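Local coordinates for ORF131 protein (Ralstonia metallidurans, PDB 2WTO), which probably binds heavy-metal ions, copper in particular, as part of the bacterium's resistance to toxic metals, at residues 74-79 / 121-126. Sequence-based numbering, arbitrary orientation.
Sequences NVDSGE and YIDRSD. With MG (magnesium ion), chain I.
Asp76 and Asp123 sit next to each other on one face of a parallel strand pair, their carboxylates pointing the same way with planes turned 49° apart. Asp76 OD1 stays 3.6 Å from Asp123 OD2; the water positions beside these two oxygens are too close to one another to be occupied together, so any water bridge is doubtful. Asp123 CG stands anti to the backbone N (chi1 -174°), which carries OD2 to the magnesium ion at 2.0 Å. Four waters and Asp123 OD1 of the second subunit complete the six ligands, so the metal ties the two chains together.

Behind the carboxylates the strands are joined by straight backbone bonds, Val75 N to Tyr121 O at 2.8 Å and Asp123 N to Val75 O at 2.9 Å. On the other face Val75 CG2 packs obliquely against Ile122 CG1 at 3.7 Å; these branched, apolar side chains suit a buried face that Phe94 also covers. Where the strands give way to loops, Ser77, short enough to fit against Ser125, turns its hydroxyl in the carbonyl plane of Asp123 and donates to Asp123 O at 2.7 Å. The same OG receives the backbone N-H of Met97.

Chemically, hard carboxylate oxygen and water suit magnesium, and the cation probably eases the repulsion of the gathered acids and favours Asp123 in its ionised form.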
loop_
_atom_site.group_PDB
_atom_site.type_symbol
_atom_site.label_atom_id
_atom_site.label_comp_id
_atom_site.label_asym_id
_atom_site.label_seq_id
_atom_site.Cartn_x
_atom_site.Cartn_y
_atom_site.Cartn_z
ATOM N N ASN A 74 -2.093 2.131 -1.108
ATOM C CA ASN A 74 -1.374 3.207 -1.786
ATOM C C ASN A 74 -0.634 2.590 -2.963
ATOM O O ASN A 74 0.102 1.622 -2.785
ATOM C CB ASN A 74 -0.324 3.837 -0.870
ATOM C CG ASN A 74 -0.934 4.633 0.270
ATOM O OD1 ASN A 74 -2.107 4.995 0.229
ATOM N ND2 ASN A 74 -0.127 4.937 1.279
ATOM N N VAL A 75 -0.819 3.156 -4.152
ATOM C CA VAL A 75 -0.021 2.751 -5.314
ATOM C C VAL A 75 0.644 3.984 -5.941
ATOM O O VAL A 75 0.218 5.120 -5.704
ATOM C CB VAL A 75 -0.877 1.996 -6.348
ATOM C CG1 VAL A 75 -1.550 0.770 -5.696
ATOM C CG2 VAL A 75 -1.913 2.957 -7.007
ATOM N N ASP A 76 1.716 3.762 -6.707
ATOM C CA ASP A 76 2.369 4.844 -7.433
ATOM C C ASP A 76 1.782 4.997 -8.839
ATOM O O ASP A 76 1.326 4.034 -9.428
ATOM C CB ASP A 76 3.869 4.565 -7.554
ATOM C CG ASP A 76 4.627 4.953 -6.293
ATOM O OD1 ASP A 76 4.221 5.939 -5.646
ATOM O OD2 ASP A 76 5.618 4.280 -5.950
ATOM N N SER A 77 1.815 6.219 -9.365
ATOM C CA SER A 77 1.573 6.410 -10.791
ATOM C C SER A 77 2.502 5.439 -11.542
ATOM O O SER A 77 3.701 5.329 -11.203
ATOM C CB SER A 77 1.888 7.863 -11.170
ATOM O OG SER A 77 0.787 8.710 -10.881
ATOM N N GLY A 78 1.960 4.720 -12.519
ATOM C CA GLY A 78 2.762 3.812 -13.331
ATOM C C GLY A 78 3.048 2.442 -12.729
ATOM O O GLY A 78 3.609 1.568 -13.392
ATOM N N GLU A 79 2.678 2.248 -11.465
ATOM C CA GLU A 79 2.890 0.946 -10.822
ATOM C C GLU A 79 1.974 -0.116 -11.404
ATOM O O GLU A 79 0.802 0.148 -11.707
ATOM C CB GLU A 79 2.691 1.073 -9.300
ATOM C CG GLU A 79 3.165 -0.134 -8.499
ATOM C CD GLU A 79 2.910 0.018 -6.998
ATOM O OE1 GLU A 79 2.466 1.101 -6.559
ATOM O OE2 GLU A 79 3.195 -0.950 -6.255
ATOM N N TYR A 121 -5.406 4.700 -3.486
ATOM C CA TYR A 121 -4.819 6.023 -3.472
ATOM C C TYR A 121 -3.639 6.022 -4.435
ATOM O O TYR A 121 -2.678 5.297 -4.218
ATOM C CB TYR A 121 -4.338 6.335 -2.060
ATOM C CG TYR A 121 -4.075 7.775 -1.818
ATOM C CD1 TYR A 121 -4.988 8.566 -1.116
ATOM C CD2 TYR A 121 -2.898 8.361 -2.291
ATOM C CE1 TYR A 121 -4.719 9.927 -0.899
ATOM C CE2 TYR A 121 -2.612 9.705 -2.070
ATOM C CZ TYR A 121 -3.523 10.482 -1.382
ATOM O OH TYR A 121 -3.223 11.806 -1.175
ATOM N N ILE A 122 -3.713 6.821 -5.495
ATOM C CA ILE A 122 -2.623 6.867 -6.479
ATOM C C ILE A 122 -1.792 8.133 -6.310
ATOM O O ILE A 122 -2.313 9.246 -6.410
ATOM C CB ILE A 122 -3.182 6.839 -7.918
ATOM C CG1 ILE A 122 -4.158 5.670 -8.080
ATOM C CG2 ILE A 122 -2.012 6.829 -8.932
ATOM C CD1 ILE A 122 -5.232 5.863 -9.201
ATOM N N ASP A 123 -0.495 7.949 -6.045
ATOM C CA ASP A 123 0.417 9.051 -5.843
ATOM C C ASP A 123 0.655 9.741 -7.188
ATOM O O ASP A 123 0.656 9.092 -8.244
ATOM C CB ASP A 123 1.741 8.522 -5.265
ATOM C CG ASP A 123 2.710 9.632 -4.891
ATOM O OD1 ASP A 123 2.284 10.671 -4.331
ATOM O OD2 ASP A 123 3.922 9.462 -5.148
ATOM N N ARG A 124 0.829 11.059 -7.122
ATOM C CA ARG A 124 1.105 11.911 -8.278
ATOM C C ARG A 124 2.334 11.431 -9.040
ATOM O O ARG A 124 3.309 10.973 -8.438
ATOM C CB ARG A 124 1.376 13.323 -7.762
ATOM C CG ARG A 124 1.821 14.315 -8.805
ATOM C CD ARG A 124 1.934 15.718 -8.208
ATOM N NE ARG A 124 3.202 15.927 -7.513
ATOM C CZ ARG A 124 3.375 15.806 -6.200
ATOM N NH1 ARG A 124 2.356 15.478 -5.410
ATOM N NH2 ARG A 124 4.574 16.023 -5.672
ATOM N N SER A 125 2.303 11.571 -10.363
ATOM C CA SER A 125 3.421 11.171 -11.214
ATOM C C SER A 125 4.607 12.122 -11.124
ATOM O O SER A 125 4.454 13.338 -11.048
ATOM C CB SER A 125 2.960 11.125 -12.681
ATOM O OG SER A 125 4.055 10.911 -13.545
ATOM N N ASP A 126 5.805 11.558 -11.151
ATOM C CA ASP A 126 7.024 12.360 -11.184
ATOM C C ASP A 126 7.357 12.861 -12.586
ATOM O O ASP A 126 8.370 13.529 -12.783
ATOM C CB ASP A 126 8.184 11.507 -10.665
ATOM C CG ASP A 126 8.015 11.143 -9.196
ATOM O OD1 ASP A 126 7.691 12.068 -8.412
ATOM O OD2 ASP A 126 8.181 9.952 -8.839
HETATM MG MG MG I . 5.543 10.556 -4.973
HETATM O O HOH W 1 6.015 7.993 -5.887
HETATM O O HOH W 2 5.024 7.472 -3.823
HETATM O O HOH W 3 3.963 8.169 -8.097
HETATM O O HOH W 4 4.568 12.061 -4.125
HETATM O O HOH W 5 5.340 11.671 -6.701
HETATM O O HOH W 6 7.016 9.683 -6.146
HETATM O O HOH W 7 7.176 11.748 -4.257
#